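Local structure of transcriptional regulator (Vibrio virus VP882, 7DWM) at residues 194-199 with 209-214; 201-206 with 216-221. The protein binds the small molecule 3,5-dimethylpyrazin-2-ol and probably regulates transcription by binding DNA through a LuxR-type helix-turn-helix domain. All coordinates share one frame; numbering follows the deposited sequence.

Contact 1 of 2, residues 194-199 with 209-214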
ATOM      1  N   HIS A 194     -18.159 -15.349  25.537  1.00 55.76           N
ATOM      2  CA  HIS A 194     -19.566 -15.263  25.145  1.00 50.11           C
ATOM      3  C   HIS A 194     -19.720 -14.587  23.784  1.00 57.86           C
ATOM      4  O   HIS A 194     -20.508 -15.035  22.936  1.00 52.96           O
ATOM      5  CB  HIS A 194     -20.359 -14.496  26.204  1.00 42.94           C
ATOM      6  CG  HIS A 194     -20.611 -15.271  27.458  1.00 70.43           C
ATOM      7  ND1 HIS A 194     -20.977 -16.600  27.453  1.00 73.89           N
ATOM      8  CD2 HIS A 194     -20.553 -14.902  28.760  1.00 54.24           C
ATOM      9  CE1 HIS A 194     -21.132 -17.016  28.697  1.00 76.97           C
ATOM     10  NE2 HIS A 194     -20.881 -16.006  29.510  1.00 69.58           N
ATOM     11  N   ALA A 195     -18.973 -13.501  23.563  1.00 50.07           N
ATOM     12  CA  ALA A 195     -19.029 -12.820  22.271  1.00 48.59           C
ATOM     13  C   ALA A 195     -18.584 -13.740  21.138  1.00 54.78           C
ATOM     14  O   ALA A 195     -19.202 -13.765  20.064  1.00 59.48           O
ATOM     15  CB  ALA A 195     -18.172 -11.556  22.303  1.00 38.24           C
ATOM     16  N   ILE A 196     -17.507 -14.498  21.359  1.00 54.40           N
ATOM     17  CA  ILE A 196     -17.025 -15.435  20.347  1.00 50.94           C
ATOM     18  C   ILE A 196     -18.065 -16.512  20.078  1.00 54.92           C
ATOM     19  O   ILE A 196     -18.256 -16.938  18.934  1.00 53.14           O
ATOM     20  CB  ILE A 196     -15.677 -16.046  20.771  1.00 49.82           C
ATOM     21  CG1 ILE A 196     -14.598 -14.966  20.834  1.00 57.11           C
ATOM     22  CG2 ILE A 196     -15.256 -17.142  19.801  1.00 36.75           C
ATOM     23  CD1 ILE A 196     -13.295 -15.454  21.412  1.00 47.82           C
ATOM     24  N   GLU A 197     -18.740 -16.983  21.129  1.00 59.72           N
ATOM     25  CA  GLU A 197     -19.789 -17.980  20.943  1.00 52.48           C
ATOM     26  C   GLU A 197     -20.904 -17.438  20.057  1.00 66.50           C
ATOM     27  O   GLU A 197     -21.374 -18.126  19.139  1.00 62.16           O
ATOM     28  CB  GLU A 197     -20.341 -18.416  22.300  1.00 62.92           C
ATOM     29  CG  GLU A 197     -21.638 -19.202  22.222  1.00 63.19           C
ATOM     30  CD  GLU A 197     -21.409 -20.687  22.018  1.00 75.98           C
ATOM     31  OE1 GLU A 197     -22.404 -21.434  21.907  1.00 91.66           O
ATOM     32  OE2 GLU A 197     -20.233 -21.107  21.970  1.00 79.42           O
ATOM     33  N   ARG A 198     -21.315 -16.189  20.292  1.00 50.55           N
ATOM     34  CA  ARG A 198     -22.406 -15.638  19.492  1.00 55.87           C
ATOM     35  C   ARG A 198     -21.968 -15.377  18.052  1.00 62.61           C
ATOM     36  O   ARG A 198     -22.747 -15.593  17.115  1.00 66.48           O
ATOM     37  CB  ARG A 198     -22.939 -14.358  20.134  1.00 50.43           C
ATOM     38  CG  ARG A 198     -23.954 -14.614  21.233  1.00 45.15           C
ATOM     39  CD  ARG A 198     -24.588 -13.328  21.728  1.00 52.37           C
ATOM     40  NE  ARG A 198     -24.081 -12.948  23.042  1.00 56.41           N
ATOM     41  CZ  ARG A 198     -23.037 -12.151  23.236  1.00 80.79           C
ATOM     42  NH1 ARG A 198     -22.646 -11.861  24.470  1.00 77.96           N
ATOM     43  NH2 ARG A 198     -22.384 -11.641  22.198  1.00 54.27           N
ATOM     44  N   ILE A 199     -20.712 -14.970  17.851  1.00 52.63           N
ATOM     45  CA  ILE A 199     -20.193 -14.812  16.491  1.00 56.65           C
ATOM     46  C   ILE A 199     -20.173 -16.153  15.768  1.00 64.33           C
ATOM     47  O   ILE A 199     -20.658 -16.283  14.634  1.00 67.89           O
ATOM     48  CB  ILE A 199     -18.787 -14.187  16.520  1.00 50.92           C
ATOM     49  CG1 ILE A 199     -18.840 -12.739  16.994  1.00 50.77           C
ATOM     50  CG2 ILE A 199     -18.137 -14.278  15.146  1.00 45.04           C
ATOM     51  CD1 ILE A 199     -17.507 -12.234  17.497  1.00 47.06           C
ATOM     52  N   ARG A 209     -12.147 -22.925  15.121  1.00 68.75           N
ATOM     53  CA  ARG A 209     -11.349 -23.122  13.915  1.00 60.09           C
ATOM     54  C   ARG A 209     -12.228 -23.067  12.670  1.00 58.50           C
ATOM     55  O   ARG A 209     -11.848 -22.467  11.653  1.00 63.97           O
ATOM     56  CB  ARG A 209     -10.611 -24.459  14.007  1.00 63.93           C
ATOM     57  CG  ARG A 209      -9.921 -24.897  12.733  1.00 74.66           C
ATOM     58  CD  ARG A 209      -9.756 -26.405  12.685  1.00 71.54           C
ATOM     59  NE  ARG A 209      -8.647 -26.801  11.824  1.00 88.98           N
ATOM     60  CZ  ARG A 209      -7.717 -27.686  12.168  1.00 81.08           C
ATOM     61  NH1 ARG A 209      -6.740 -27.986  11.322  1.00 87.41           N
ATOM     62  NH2 ARG A 209      -7.767 -28.275  13.355  1.00 93.23           N
ATOM     63  N   GLU A 210     -13.425 -23.652  12.750  1.00 75.67           N
ATOM     64  CA  GLU A 210     -14.385 -23.509  11.663  1.00 74.09           C
ATOM     65  C   GLU A 210     -14.813 -22.057  11.502  1.00 74.25           C
ATOM     66  O   GLU A 210     -15.062 -21.600  10.382  1.00 67.32           O
ATOM     67  CB  GLU A 210     -15.598 -24.405  11.903  1.00 72.44           C
ATOM     68  CG  GLU A 210     -16.307 -24.825  10.626  1.00 88.67           C
ATOM     69  CD  GLU A 210     -17.468 -25.759  10.887  1.00 91.92           C
ATOM     70  OE1 GLU A 210     -17.762 -26.015  12.072  1.00 98.26           O
ATOM     71  OE2 GLU A 210     -18.086 -26.237   9.912  1.00106.59           O
ATOM     72  N   LEU A 211     -14.907 -21.316  12.610  1.00 68.99           N
ATOM     73  CA  LEU A 211     -15.230 -19.894  12.530  1.00 58.42           C
ATOM     74  C   LEU A 211     -14.154 -19.130  11.771  1.00 62.42           C
ATOM     75  O   LEU A 211     -14.460 -18.301  10.908  1.00 71.25           O
ATOM     76  CB  LEU A 211     -15.411 -19.310  13.932  1.00 47.65           C
ATOM     77  CG  LEU A 211     -15.428 -17.779  14.008  1.00 48.01           C
ATOM     78  CD1 LEU A 211     -16.582 -17.204  13.195  1.00 53.79           C
ATOM     79  CD2 LEU A 211     -15.491 -17.294  15.451  1.00 39.20           C
ATOM     80  N   ILE A 212     -12.884 -19.382  12.099  1.00 63.80           N
ATOM     81  CA  ILE A 212     -11.785 -18.733  11.389  1.00 58.24           C
ATOM     82  C   ILE A 212     -11.851 -19.056   9.902  1.00 72.57           C
ATOM     83  O   ILE A 212     -11.727 -18.169   9.048  1.00 80.61           O
ATOM     84  CB  ILE A 212     -10.432 -19.143  11.997  1.00 66.78           C
ATOM     85  CG1 ILE A 212     -10.262 -18.517  13.384  1.00 57.65           C
ATOM     86  CG2 ILE A 212      -9.287 -18.738  11.075  1.00 43.44           C
ATOM     87  CD1 ILE A 212      -9.889 -17.052  13.349  1.00 60.15           C
ATOM     88  N   ASP A 213     -12.065 -20.332   9.570  1.00 66.86           N
ATOM     89  CA  ASP A 213     -12.100 -20.728   8.164  1.00 63.58           C
ATOM     90  C   ASP A 213     -13.259 -20.056   7.430  1.00 73.72           C
ATOM     91  O   ASP A 213     -13.081 -19.492   6.341  1.00 77.89           O
ATOM     92  CB  ASP A 213     -12.197 -22.249   8.054  1.00 70.96           C
ATOM     93  CG  ASP A 213     -10.875 -22.937   8.325  1.00 67.31           C
ATOM     94  OD1 ASP A 213      -9.816 -22.331   8.048  1.00 57.50           O
ATOM     95  OD2 ASP A 213     -10.897 -24.083   8.819  1.00 61.76           O
ATOM     96  N   MET A 214     -14.456 -20.103   8.018  1.00 64.00           N
ATOM     97  CA  MET A 214     -15.629 -19.494   7.401  1.00 62.00           C
ATOM     98  C   MET A 214     -15.434 -17.994   7.207  1.00 71.21           C
ATOM     99  O   MET A 214     -15.719 -17.454   6.131  1.00 74.03           O
ATOM    100  CB  MET A 214     -16.866 -19.767   8.256  1.00 60.71           C
ATOM    101  CG  MET A 214     -17.520 -21.113   8.001  1.00 55.58           C
ATOM    102  SD  MET A 214     -18.932 -21.372   9.091  1.00 75.24           S
ATOM    103  CE  MET A 214     -19.133 -23.147   8.978  1.00 89.50           C
TER

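Contact 2 of 2, residues 201-206 with 216-221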
ATOM      1  N   ASN A 201     -21.920 -18.824  16.317  1.00 66.86           N
ATOM      2  CA  ASN A 201     -23.262 -19.293  15.985  1.00 69.42           C
ATOM      3  C   ASN A 201     -23.868 -18.486  14.845  1.00 64.59           C
ATOM      4  O   ASN A 201     -24.599 -19.036  14.013  1.00 69.72           O
ATOM      5  CB  ASN A 201     -24.154 -19.256  17.223  1.00 61.73           C
ATOM      6  CG  ASN A 201     -23.983 -20.488  18.086  1.00 88.79           C
ATOM      7  OD1 ASN A 201     -23.531 -21.531  17.609  1.00 82.35           O
ATOM      8  ND2 ASN A 201     -24.337 -20.376  19.360  1.00 75.95           N
ATOM      9  N   LYS A 202     -23.583 -17.182  14.787  1.00 66.31           N
ATOM     10  CA  LYS A 202     -24.056 -16.390  13.658  1.00 45.95           C
ATOM     11  C   LYS A 202     -23.453 -16.877  12.345  1.00 63.11           C
ATOM     12  O   LYS A 202     -24.114 -16.828  11.302  1.00 73.80           O
ATOM     13  CB  LYS A 202     -23.743 -14.912  13.884  1.00 49.82           C
ATOM     14  CG  LYS A 202     -24.769 -14.213  14.757  1.00 64.95           C
ATOM     15  CD  LYS A 202     -24.460 -12.738  14.942  1.00 55.16           C
ATOM     16  CE  LYS A 202     -25.393 -12.129  15.976  1.00 49.06           C
ATOM     17  NZ  LYS A 202     -25.231 -10.656  16.101  1.00 55.24           N
ATOM     18  N   PHE A 203     -22.205 -17.347  12.374  1.00 81.33           N
ATOM     19  CA  PHE A 203     -21.594 -17.912  11.175  1.00 66.83           C
ATOM     20  C   PHE A 203     -22.083 -19.323  10.880  1.00 59.69           C
ATOM     21  O   PHE A 203     -21.929 -19.794   9.747  1.00 58.92           O
ATOM     22  CB  PHE A 203     -20.071 -17.928  11.307  1.00 68.88           C
ATOM     23  CG  PHE A 203     -19.412 -16.656  10.865  1.00 54.09           C
ATOM     24  CD1 PHE A 203     -18.801 -16.571   9.626  1.00 50.49           C
ATOM     25  CD2 PHE A 203     -19.405 -15.545  11.691  1.00 46.03           C
ATOM     26  CE1 PHE A 203     -18.192 -15.398   9.217  1.00 56.60           C
ATOM     27  CE2 PHE A 203     -18.798 -14.370  11.289  1.00 51.06           C
ATOM     28  CZ  PHE A 203     -18.191 -14.296  10.051  1.00 59.58           C
ATOM     29  N   GLY A 204     -22.663 -20.002  11.866  1.00 73.22           N
ATOM     30  CA  GLY A 204     -22.996 -21.402  11.719  1.00 73.35           C
ATOM     31  C   GLY A 204     -21.828 -22.335  11.917  1.00 85.65           C
ATOM     32  O   GLY A 204     -21.915 -23.510  11.547  1.00 84.49           O
ATOM     33  N   ALA A 205     -20.732 -21.846  12.491  1.00 80.64           N
ATOM     34  CA  ALA A 205     -19.543 -22.659  12.676  1.00 77.06           C
ATOM     35  C   ALA A 205     -19.677 -23.539  13.912  1.00 71.21           C
ATOM     36  O   ALA A 205     -20.381 -23.206  14.870  1.00 61.34           O
ATOM     37  CB  ALA A 205     -18.302 -21.774  12.794  1.00 74.86           C
ATOM     38  N   GLY A 206     -18.976 -24.670  13.891  1.00 71.97           N
ATOM     39  CA  GLY A 206     -19.068 -25.634  14.969  1.00 67.17           C
ATOM     40  C   GLY A 206     -18.049 -25.400  16.064  1.00 74.71           C
ATOM     41  O   GLY A 206     -18.277 -25.769  17.220  1.00 72.31           O
ATOM     42  N   MET A 216     -12.617 -16.234   7.064  1.00 62.50           N
ATOM     43  CA  MET A 216     -11.590 -15.942   6.071  1.00 63.67           C
ATOM     44  C   MET A 216     -12.102 -16.190   4.658  1.00 77.52           C
ATOM     45  O   MET A 216     -11.752 -15.455   3.727  1.00 73.60           O
ATOM     46  CB  MET A 216     -10.333 -16.765   6.345  1.00 60.22           C
ATOM     47  CG  MET A 216      -9.570 -16.323   7.584  1.00 77.54           C
ATOM     48  SD  MET A 216      -8.945 -14.632   7.483  1.00 78.95           S
ATOM     49  CE  MET A 216      -7.821 -14.614   8.881  1.00 64.19           C
ATOM     50  N   SER A 217     -12.944 -17.209   4.476  1.00 71.18           N
ATOM     51  CA  SER A 217     -13.438 -17.507   3.138  1.00 65.04           C
ATOM     52  C   SER A 217     -14.573 -16.584   2.710  1.00 82.79           C
ATOM     53  O   SER A 217     -14.873 -16.512   1.512  1.00 84.11           O
ATOM     54  CB  SER A 217     -13.905 -18.961   3.055  1.00 66.55           C
ATOM     55  OG  SER A 217     -15.312 -19.053   3.204  1.00 90.43           O
ATOM     56  N   LYS A 218     -15.202 -15.878   3.648  1.00 74.52           N
ATOM     57  CA  LYS A 218     -16.310 -14.984   3.335  1.00 55.02           C
ATOM     58  C   LYS A 218     -15.890 -13.521   3.265  1.00 59.47           C
ATOM     59  O   LYS A 218     -16.754 -12.640   3.272  1.00 74.33           O
ATOM     60  CB  LYS A 218     -17.433 -15.160   4.359  1.00 66.57           C
ATOM     61  CG  LYS A 218     -18.415 -16.269   4.009  1.00 69.76           C
ATOM     62  CD  LYS A 218     -18.998 -16.912   5.257  1.00 72.02           C
ATOM     63  CE  LYS A 218     -20.249 -17.717   4.935  1.00 82.77           C
ATOM     64  NZ  LYS A 218     -21.177 -17.799   6.099  1.00103.69           N
ATOM     65  N   GLY A 219     -14.588 -13.241   3.207  1.00 65.49           N
ATOM     66  CA  GLY A 219     -14.118 -11.880   3.038  1.00 60.59           C
ATOM     67  C   GLY A 219     -14.012 -11.050   4.297  1.00 62.79           C
ATOM     68  O   GLY A 219     -13.775  -9.840   4.201  1.00 65.53           O
ATOM     69  N   TYR A 220     -14.162 -11.651   5.477  1.00 59.11           N
ATOM     70  CA  TYR A 220     -14.203 -10.870   6.707  1.00 53.50           C
ATOM     71  C   TYR A 220     -12.837 -10.386   7.179  1.00 54.22           C
ATOM     72  O   TYR A 220     -12.780  -9.606   8.136  1.00 51.61           O
ATOM     73  CB  TYR A 220     -14.875 -11.681   7.815  1.00 50.31           C
ATOM     74  CG  TYR A 220     -16.384 -11.648   7.735  1.00 59.37           C
ATOM     75  CD1 TYR A 220     -17.105 -10.604   8.298  1.00 61.26           C
ATOM     76  CD2 TYR A 220     -17.086 -12.654   7.083  1.00 59.74           C
ATOM     77  CE1 TYR A 220     -18.486 -10.566   8.223  1.00 55.15           C
ATOM     78  CE2 TYR A 220     -18.467 -12.625   7.001  1.00 61.06           C
ATOM     79  CZ  TYR A 220     -19.161 -11.580   7.574  1.00 72.63           C
ATOM     80  OH  TYR A 220     -20.535 -11.550   7.494  1.00 64.18           O
ATOM     81  N   TYR A 221     -11.737 -10.822   6.555  1.00 61.47           N
ATOM     82  CA  TYR A 221     -10.443 -10.258   6.927  1.00 66.13           C
ATOM     83  C   TYR A 221     -10.336  -8.789   6.542  1.00 60.97           C
ATOM     84  O   TYR A 221      -9.588  -8.036   7.177  1.00 70.92           O
ATOM     85  CB  TYR A 221      -9.297 -11.047   6.295  1.00 58.36           C
ATOM     86  CG  TYR A 221      -7.955 -10.655   6.869  1.00 82.72           C
ATOM     87  CD1 TYR A 221      -7.175  -9.676   6.265  1.00 72.86           C
ATOM     88  CD2 TYR A 221      -7.483 -11.240   8.037  1.00 63.54           C
ATOM     89  CE1 TYR A 221      -5.957  -9.303   6.798  1.00 75.65           C
ATOM     90  CE2 TYR A 221      -6.266 -10.875   8.576  1.00 82.68           C
ATOM     91  CZ  TYR A 221      -5.507  -9.906   7.953  1.00 82.25           C
ATOM     92  OH  TYR A 221      -4.293  -9.539   8.487  1.00 91.87           O
TER

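Contact 1 of 2, residues 194-199 with 209-214
Leu211 reaches from helix 208-217 to helix 189-203 and puts its two methyl groups against Ile199 and Ile196. The main touch is with Ile199. Its CG2 branch lies 3.8 Å from Leu211 CD1 and 4.0 Å from Leu211 CD2, so one methyl of the isoleucine meets both ends of the leucine fork. The two side chains run at a slant to each other. In Ile199 the CG2 methyl stands anti to the backbone N, while CG1 is anti to the carbonyl carbon (chi1 -68°); it is the short branch, not the longer CG1-CD1 arm, that faces the leucine. Leu211 has CG anti to its own backbone N (chi1 166°), which swings CG and its fork toward helix 189-203; chi2 (61°) sets the two methyls.

Ile196 sits one helical turn before Ile199. Its CG2 meets Leu211 CD2 more loosely, at 4.4 Å. The two isoleucines thus offer the same kind of branch to one leucine. The backbones stay well apart, with Ile199 CA and Leu211 CA 8.1 Å from each other.

All three residues are buried. Ile196 and Ile199 also pack on Val168 of helix 163-172, and Leu211 also touches Ala205. Several polar residues of the segments have partners elsewhere: Arg198 forms a salt bridge with Glu165, and Asp213 hydrogen-bonds Tyr221 of the second subunit. The contact therefore joins the last two helices of the LuxR-type helix-turn-helix domain from inside its core, while helix 208-217 also meets the other subunit.

Between the segments the chemistry is purely apolar. Methyl meets methyl, with no polar group fixing the direction. The hold probably relies on shape and the exclusion of water, together with the packing on helix 163-172.

Contact 2 of 2, residues 201-206 with 216-221
Phe203 turns the edge of its ring, led by CZ, to one face of Tyr220, at the point where helix 189-203 ends. From CB the side chain leads off at an angle to segment 216-221, and its far end comes closer than its start. On one side of the ring, CD2 packs on Leu211. On the other side, CE1 approaches the tyrosine, 3.6 Å from Tyr220 CD2, and also has the aliphatic part of Lys218 nearby, with Lys218 CD at 4.3 Å. The tip, CZ, goes furthest. It stands 3.5 Å from Tyr220 CE2, over one face of the tyrosine ring but displaced toward its rim.

The pair is edge-to-face, phenylalanine supplying the edge. The centroids are 4.9 Å apart and the planes are inclined at 63°. In Tyr220, CG lies beside the backbone N (chi1 -81°), which turns the ring toward Phe203. The two side chains approach from opposite directions. Leu159 and Leu169 touch both rings.

Just after Phe203 the helix stops in a Schellman motif. Gly204 is its C-prime residue with positive phi (80°). Ala205 N bonds back to Arg200 O, and Gly204 N makes a weak bond to Asn201 O. A T-shaped aromatic pair thus joins the C-terminal end of helix 189-203 to the residues that follow helix 208-217, in a LuxR-type (GerE) helix-turn-helix domain.

Overall arrangement
Contacts 1 and 2 join the same two elements, helix 189-203 and helix 208-217 with the residues that follow it. Their segments alternate along the chain, and their centres lie about 7 Å apart. Contact 1 is wholly buried and aliphatic. Contact 2 is partly buried: an aromatic pair carries it, and an exposed lysine lies along its border. They meet through Leu211 of contact 1 and Phe203 of contact 2, with Leu211 CD1 3.6 Å from Phe203 CD2. The chemistry changes along helix 189-203, from branched methyls within the helix to a ring at its C-terminal end. Both lie far from the centre of the chain, in the part that probably binds DNA.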